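Local coordinates for protein TAU class glutathione s-transferase (Mangifera indica, PDB 5KEJ) that probably catalyses the conjugation of glutathione to electrophilic compounds, joining its thiol sulfur to their reactive carbon atoms, at residues Gly10-Pro15 / Leu33-Leu38; Tyr16-Arg21 / Asp205-Thr210. All coordinates share one frame; numbering follows the deposited sequence.

Interaction 1 (Gly10-Pro15 / Leu33-Leu38); sequences GAWPSP and LLEETL. With GTX (S-hexylglutathione), chain C.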
# COMPACT_ATOMS: atom_id res chain seq x y z
N GLY A 10 15.90 -11.64 5.76
CA GLY A 10 14.69 -12.27 6.21
C GLY A 10 14.71 -12.77 7.63
O GLY A 10 15.62 -12.48 8.39
N ALA A 11 13.67 -13.52 7.97
CA ALA A 11 13.52 -14.18 9.26
C ALA A 11 12.43 -15.22 9.05
O ALA A 11 11.32 -14.86 8.67
CB ALA A 11 13.14 -13.20 10.35
N TRP A 12 12.74 -16.49 9.30
CA TRP A 12 11.82 -17.57 8.95
C TRP A 12 10.37 -17.43 9.49
O TRP A 12 9.45 -17.87 8.81
CB TRP A 12 12.40 -18.93 9.38
CG TRP A 12 12.47 -19.11 10.85
CD1 TRP A 12 13.49 -18.74 11.68
CD2 TRP A 12 11.46 -19.67 11.70
NE1 TRP A 12 13.18 -19.04 12.98
CE2 TRP A 12 11.93 -19.61 13.02
CE3 TRP A 12 10.19 -20.22 11.46
CZ2 TRP A 12 11.19 -20.08 14.11
CZ3 TRP A 12 9.45 -20.69 12.54
CH2 TRP A 12 9.95 -20.61 13.85
N PRO A 13 10.15 -16.79 10.67
CA PRO A 13 8.74 -16.72 11.09
C PRO A 13 7.90 -15.62 10.44
O PRO A 13 6.69 -15.55 10.68
CB PRO A 13 8.83 -16.44 12.60
CG PRO A 13 10.28 -16.40 12.95
CD PRO A 13 11.02 -16.18 11.69
N SER A 14 8.53 -14.75 9.64
CA SER A 14 7.86 -13.56 9.14
C SER A 14 7.00 -13.83 7.90
O SER A 14 7.52 -14.21 6.85
CB SER A 14 8.89 -12.49 8.80
OG SER A 14 8.26 -11.37 8.21
N PRO A 15 5.68 -13.59 8.01
CA PRO A 15 4.77 -13.72 6.85
C PRO A 15 5.18 -12.80 5.70
O PRO A 15 5.12 -13.22 4.54
CB PRO A 15 3.41 -13.31 7.43
CG PRO A 15 3.73 -12.53 8.67
CD PRO A 15 4.98 -13.14 9.22
N LEU A 33 19.78 -16.27 1.55
CA LEU A 33 18.89 -15.88 2.64
C LEU A 33 19.64 -15.49 3.92
O LEU A 33 20.19 -16.35 4.62
CB LEU A 33 17.92 -17.01 2.95
CG LEU A 33 17.02 -16.77 4.17
CD1 LEU A 33 16.05 -15.59 3.95
CD2 LEU A 33 16.27 -18.05 4.50
N LEU A 34 19.66 -14.20 4.23
CA LEU A 34 20.35 -13.69 5.42
C LEU A 34 19.36 -13.42 6.54
O LEU A 34 18.56 -12.49 6.45
CB LEU A 34 21.13 -12.43 5.07
CG LEU A 34 22.18 -12.63 3.97
CD1 LEU A 34 22.56 -11.32 3.33
CD2 LEU A 34 23.42 -13.30 4.55
N GLU A 35 19.43 -14.22 7.60
CA GLU A 35 18.39 -14.18 8.63
C GLU A 35 18.70 -13.22 9.79
O GLU A 35 19.78 -13.27 10.38
CB GLU A 35 18.17 -15.58 9.20
CG GLU A 35 17.62 -16.58 8.19
CD GLU A 35 16.15 -16.91 8.43
OE1 GLU A 35 15.64 -16.65 9.54
OE2 GLU A 35 15.51 -17.45 7.50
N GLU A 36 17.72 -12.38 10.12
CA GLU A 36 17.82 -11.48 11.26
C GLU A 36 17.48 -12.21 12.56
O GLU A 36 16.85 -13.27 12.55
CB GLU A 36 16.88 -10.27 11.09
CG GLU A 36 17.16 -9.40 9.89
CD GLU A 36 18.45 -8.59 10.04
OE1 GLU A 36 19.20 -8.52 9.05
OE2 GLU A 36 18.70 -8.05 11.15
N THR A 37 17.88 -11.62 13.68
CA THR A 37 17.70 -12.19 15.01
C THR A 37 16.85 -11.23 15.83
O THR A 37 16.93 -10.02 15.63
CB THR A 37 19.07 -12.40 15.71
OG1 THR A 37 19.94 -13.12 14.83
CG2 THR A 37 18.94 -13.16 17.02
N LEU A 38 16.04 -11.75 16.74
CA LEU A 38 15.28 -10.90 17.65
C LEU A 38 16.22 -10.04 18.51
O LEU A 38 17.14 -10.55 19.14
CB LEU A 38 14.39 -11.75 18.55
CG LEU A 38 12.89 -11.44 18.63
CD1 LEU A 38 12.31 -11.14 17.26
CD2 LEU A 38 12.18 -12.63 19.24
N1 GTX C . 5.39 -3.15 5.68
CA1 GTX C . 6.40 -4.21 5.68
C1 GTX C . 6.20 -5.04 4.46
O11 GTX C . 7.17 -5.37 3.84
O12 GTX C . 5.09 -5.36 4.10
CB1 GTX C . 6.31 -5.05 6.95
CG1 GTX C . 7.66 -5.25 7.59
CD1 GTX C . 7.56 -5.95 8.91
OE1 GTX C . 6.83 -5.54 9.74
N2 GTX C . 8.26 -7.05 9.11
CA2 GTX C . 8.37 -7.66 10.41
C2 GTX C . 9.57 -7.16 11.12
O2 GTX C . 10.01 -7.75 12.07
CB2 GTX C . 8.50 -9.17 10.34
SG2 GTX C . 7.00 -10.09 10.23
C1S GTX C . 5.90 -9.29 11.32
C2S GTX C . 5.00 -10.31 12.03
C3S GTX C . 5.62 -10.80 13.34
C4S GTX C . 6.37 -12.11 13.17
C5S GTX C . 7.88 -11.97 13.04
C6S GTX C . 8.44 -10.84 13.87
N3 GTX C . 10.11 -6.07 10.64
CA3 GTX C . 11.19 -5.42 11.29
C3 GTX C . 10.61 -4.45 12.27
O31 GTX C . 11.31 -3.52 12.71
O32 GTX C . 9.43 -4.65 12.60
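Gly10 pairs with Glu35 in parallel, at the end of strand 6-10 and of strand 32-35. Gly10 N donates to Leu34 O at 2.9 Å. Gly10 O receives Glu36 N at 2.7 Å. The CA of Glu35 adds a CH...O contact to the same oxygen. Past Gly10 the chain leaves the sheet in a type I turn from Ala11 to Ser14.

The Glu35 side chain follows that departure. Its CG stands anti to the carbonyl carbon (chi1 -64°), and a bend at chi2 (-107°) turns the carboxylate back. There Glu35 OE1 accepts from Trp12 N at 2.9 Å. The bond is bent (145° at the hydrogen) and reaches OE1 on its syn side, somewhat out of the carboxylate plane. This oxygen also lies at the indole edge, near the ring plane, with Glu35 OE1 3.7 Å from Trp12 CD1. Pro13 CG covers one indole face, and Lys212 makes a cation-pi contact with the ring.

The two strands and helix 15-26 form the beta-alpha-beta unit that opens the thioredoxin-like domain of glutathione transferases. Ser14 is the N-cap of that helix, and its OG accepts a bond from Val17 N. The same OG lies against SG2 of S-hexylglutathione, too close for the exact spacing to be trusted. This is consistent with the serine that serves the glutathione sulfur in tau-class enzymes. Glu36 OE1 is hydrogen-bonded to Ser42 OG.

Interaction 2 (Tyr16-Arg21 / Asp205-Thr210); sequences YVMRAR and DVMPET. With GTX (S-hexylglutathione), chain C.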
# COMPACT_ATOMS: atom_id res chain seq x y z
N TYR A 16 5.63 -11.59 6.03
CA TYR A 16 6.06 -10.62 5.01
C TYR A 16 7.26 -11.10 4.23
O TYR A 16 7.32 -10.94 3.01
CB TYR A 16 6.36 -9.27 5.68
CG TYR A 16 5.09 -8.69 6.23
CD1 TYR A 16 4.11 -8.22 5.38
CD2 TYR A 16 4.85 -8.66 7.60
CE1 TYR A 16 2.93 -7.71 5.86
CE2 TYR A 16 3.66 -8.14 8.10
CZ TYR A 16 2.70 -7.67 7.22
OH TYR A 16 1.51 -7.16 7.66
N VAL A 17 8.22 -11.70 4.93
CA VAL A 17 9.38 -12.27 4.27
C VAL A 17 8.95 -13.48 3.43
O VAL A 17 9.49 -13.72 2.33
CB VAL A 17 10.47 -12.68 5.28
CG1 VAL A 17 11.59 -13.41 4.58
CG2 VAL A 17 11.01 -11.45 6.01
N MET A 18 7.97 -14.24 3.92
CA MET A 18 7.52 -15.43 3.20
C MET A 18 6.95 -15.06 1.83
O MET A 18 7.08 -15.83 0.88
CB MET A 18 6.48 -16.21 4.00
CG MET A 18 6.25 -17.57 3.38
SD MET A 18 4.71 -18.35 3.85
CE MET A 18 4.81 -18.18 5.62
N ARG A 19 6.36 -13.87 1.72
CA ARG A 19 5.91 -13.36 0.42
C ARG A 19 7.01 -13.30 -0.60
O ARG A 19 6.79 -13.63 -1.77
CB ARG A 19 5.31 -11.96 0.57
CG ARG A 19 3.96 -11.91 1.22
CD ARG A 19 3.52 -10.47 1.46
NE ARG A 19 2.12 -10.43 1.89
CZ ARG A 19 1.49 -9.35 2.33
NH1 ARG A 19 0.21 -9.43 2.69
NH2 ARG A 19 2.14 -8.19 2.41
N ALA A 20 8.19 -12.82 -0.19
CA ALA A 20 9.31 -12.68 -1.12
C ALA A 20 9.89 -14.04 -1.55
O ALA A 20 10.13 -14.26 -2.74
CB ALA A 20 10.41 -11.81 -0.50
N ARG A 21 10.13 -14.93 -0.59
CA ARG A 21 10.66 -16.26 -0.89
C ARG A 21 9.75 -17.06 -1.82
O ARG A 21 10.24 -17.71 -2.74
CB ARG A 21 10.85 -17.07 0.39
CG ARG A 21 11.60 -16.35 1.48
CD ARG A 21 11.79 -17.27 2.68
NE ARG A 21 12.71 -18.37 2.39
CZ ARG A 21 12.97 -19.35 3.24
NH1 ARG A 21 12.38 -19.37 4.43
NH2 ARG A 21 13.82 -20.32 2.92
N ASP A 205 8.21 -25.56 1.11
CA ASP A 205 9.43 -25.56 1.89
C ASP A 205 9.75 -24.24 2.58
O ASP A 205 10.78 -24.12 3.23
CB ASP A 205 10.61 -25.98 1.00
CG ASP A 205 10.45 -27.40 0.47
OD1 ASP A 205 9.99 -28.27 1.25
OD2 ASP A 205 10.76 -27.64 -0.72
N VAL A 206 8.88 -23.24 2.46
CA VAL A 206 9.13 -21.98 3.17
C VAL A 206 7.99 -21.63 4.10
O VAL A 206 8.04 -20.65 4.83
CB VAL A 206 9.38 -20.79 2.19
CG1 VAL A 206 10.51 -21.11 1.20
CG2 VAL A 206 8.12 -20.42 1.47
N MET A 207 6.95 -22.45 4.08
CA MET A 207 5.84 -22.31 5.01
C MET A 207 6.15 -23.13 6.26
O MET A 207 6.22 -24.35 6.18
CB MET A 207 4.53 -22.76 4.36
CG MET A 207 3.41 -23.03 5.35
SD MET A 207 2.66 -21.50 5.91
CE MET A 207 2.14 -20.80 4.34
N PRO A 208 6.37 -22.46 7.40
CA PRO A 208 6.78 -23.15 8.63
C PRO A 208 5.68 -24.01 9.25
O PRO A 208 4.51 -23.64 9.18
CB PRO A 208 7.14 -22.00 9.58
CG PRO A 208 6.39 -20.83 9.06
CD PRO A 208 6.39 -21.00 7.56
N GLU A 209 6.06 -25.14 9.85
CA GLU A 209 5.13 -25.95 10.63
C GLU A 209 4.50 -25.08 11.70
O GLU A 209 5.17 -24.27 12.32
CB GLU A 209 5.82 -27.14 11.29
CG GLU A 209 6.99 -27.71 10.50
CD GLU A 209 6.56 -28.76 9.49
OE1 GLU A 209 5.38 -29.18 9.53
OE2 GLU A 209 7.41 -29.17 8.67
N THR A 210 3.20 -25.26 11.91
CA THR A 210 2.45 -24.49 12.89
C THR A 210 3.00 -24.70 14.30
O THR A 210 2.91 -23.82 15.17
CB THR A 210 0.97 -24.87 12.83
OG1 THR A 210 0.53 -24.78 11.47
CG2 THR A 210 0.14 -23.95 13.70
N1 GTX C . 5.39 -3.15 5.68
CA1 GTX C . 6.40 -4.21 5.68
C1 GTX C . 6.20 -5.04 4.46
O11 GTX C . 7.17 -5.37 3.84
O12 GTX C . 5.09 -5.36 4.10
CB1 GTX C . 6.31 -5.05 6.95
CG1 GTX C . 7.66 -5.25 7.59
CD1 GTX C . 7.56 -5.95 8.91
OE1 GTX C . 6.83 -5.54 9.74
N2 GTX C . 8.26 -7.05 9.11
CA2 GTX C . 8.37 -7.66 10.41
C2 GTX C . 9.57 -7.16 11.12
O2 GTX C . 10.01 -7.75 12.07
CB2 GTX C . 8.50 -9.17 10.34
SG2 GTX C . 7.00 -10.09 10.23
C1S GTX C . 5.90 -9.29 11.32
C2S GTX C . 5.00 -10.31 12.03
C3S GTX C . 5.62 -10.80 13.34
C4S GTX C . 6.37 -12.11 13.17
C5S GTX C . 7.88 -11.97 13.04
C6S GTX C . 8.44 -10.84 13.87
N3 GTX C . 10.11 -6.07 10.64
CA3 GTX C . 11.19 -5.42 11.29
C3 GTX C . 10.61 -4.45 12.27
O31 GTX C . 11.31 -3.52 12.71
O32 GTX C . 9.43 -4.65 12.60
O HOH W 1 13.71 -22.81 4.41
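Arg21 NH2 donates to a water at 2.9 Å, and that water returns a weak hydrogen bond to Asp205 O. The link lies at the interface between the thioredoxin-like and the helical domain of the glutathione transferase fold. Helix 15-26 belongs to the thioredoxin-like domain. Loop 205-210 leads into the C-terminal helix 210-219.

The guanidinium of Arg21 lies flat against Val206. CG1 of Val206 sits over the centre of one face, 3.6 Å from Arg21 CZ. The two side chains run past each other in opposite directions. A bend at chi3 (69°) turns the end of the arginine, and NE is held by Tyr31 OH. Polar partners thus meet the guanidinium at NE and NH2, while one face packs on carbon.

Met18, which is buried, packs on the loop through carbon and sulfur. Its CG stands anti to the backbone N (chi1 -168°), 3.9 Å from Val206 CG2. The sulfur then meets the methyl of Met207, with Met18 SD 3.6 Å from Met207 CE.

Tyr16 turns to the bound S-hexylglutathione. CB1 of the ligand lies over one face of its ring, toward the rim, and SG2 lies at its edge. Arg19 points away from the loop and forms a salt bridge with Asp104.

At the end of the Met18 chain, a bend at chi3 (-50°) sets CE tip to tip with Pro208 CD, at 3.8 Å.

From the N terminus, strand 6-10 runs into segment 10-15, and helix 15-26 follows directly. Strand 32-35 then returns beside the first strand, so interaction 1 closes a short loop made mostly of that helix. Interaction 2 starts on the helix within this loop. It closes at 205-210, with 183 residues between its segments, so the two contacts cross along the chain. Interaction 1 joins parts of the thioredoxin-like domain, while interaction 2 ties its first helix to the loop before the last helix, 210-219. They also touch directly: Gly10 CA packs on Val17 CG1, and Trp12 CZ3 meets Pro208 CB. Both border S-hexylglutathione, through Ser14 and Pro15 in one and Tyr16 in the other.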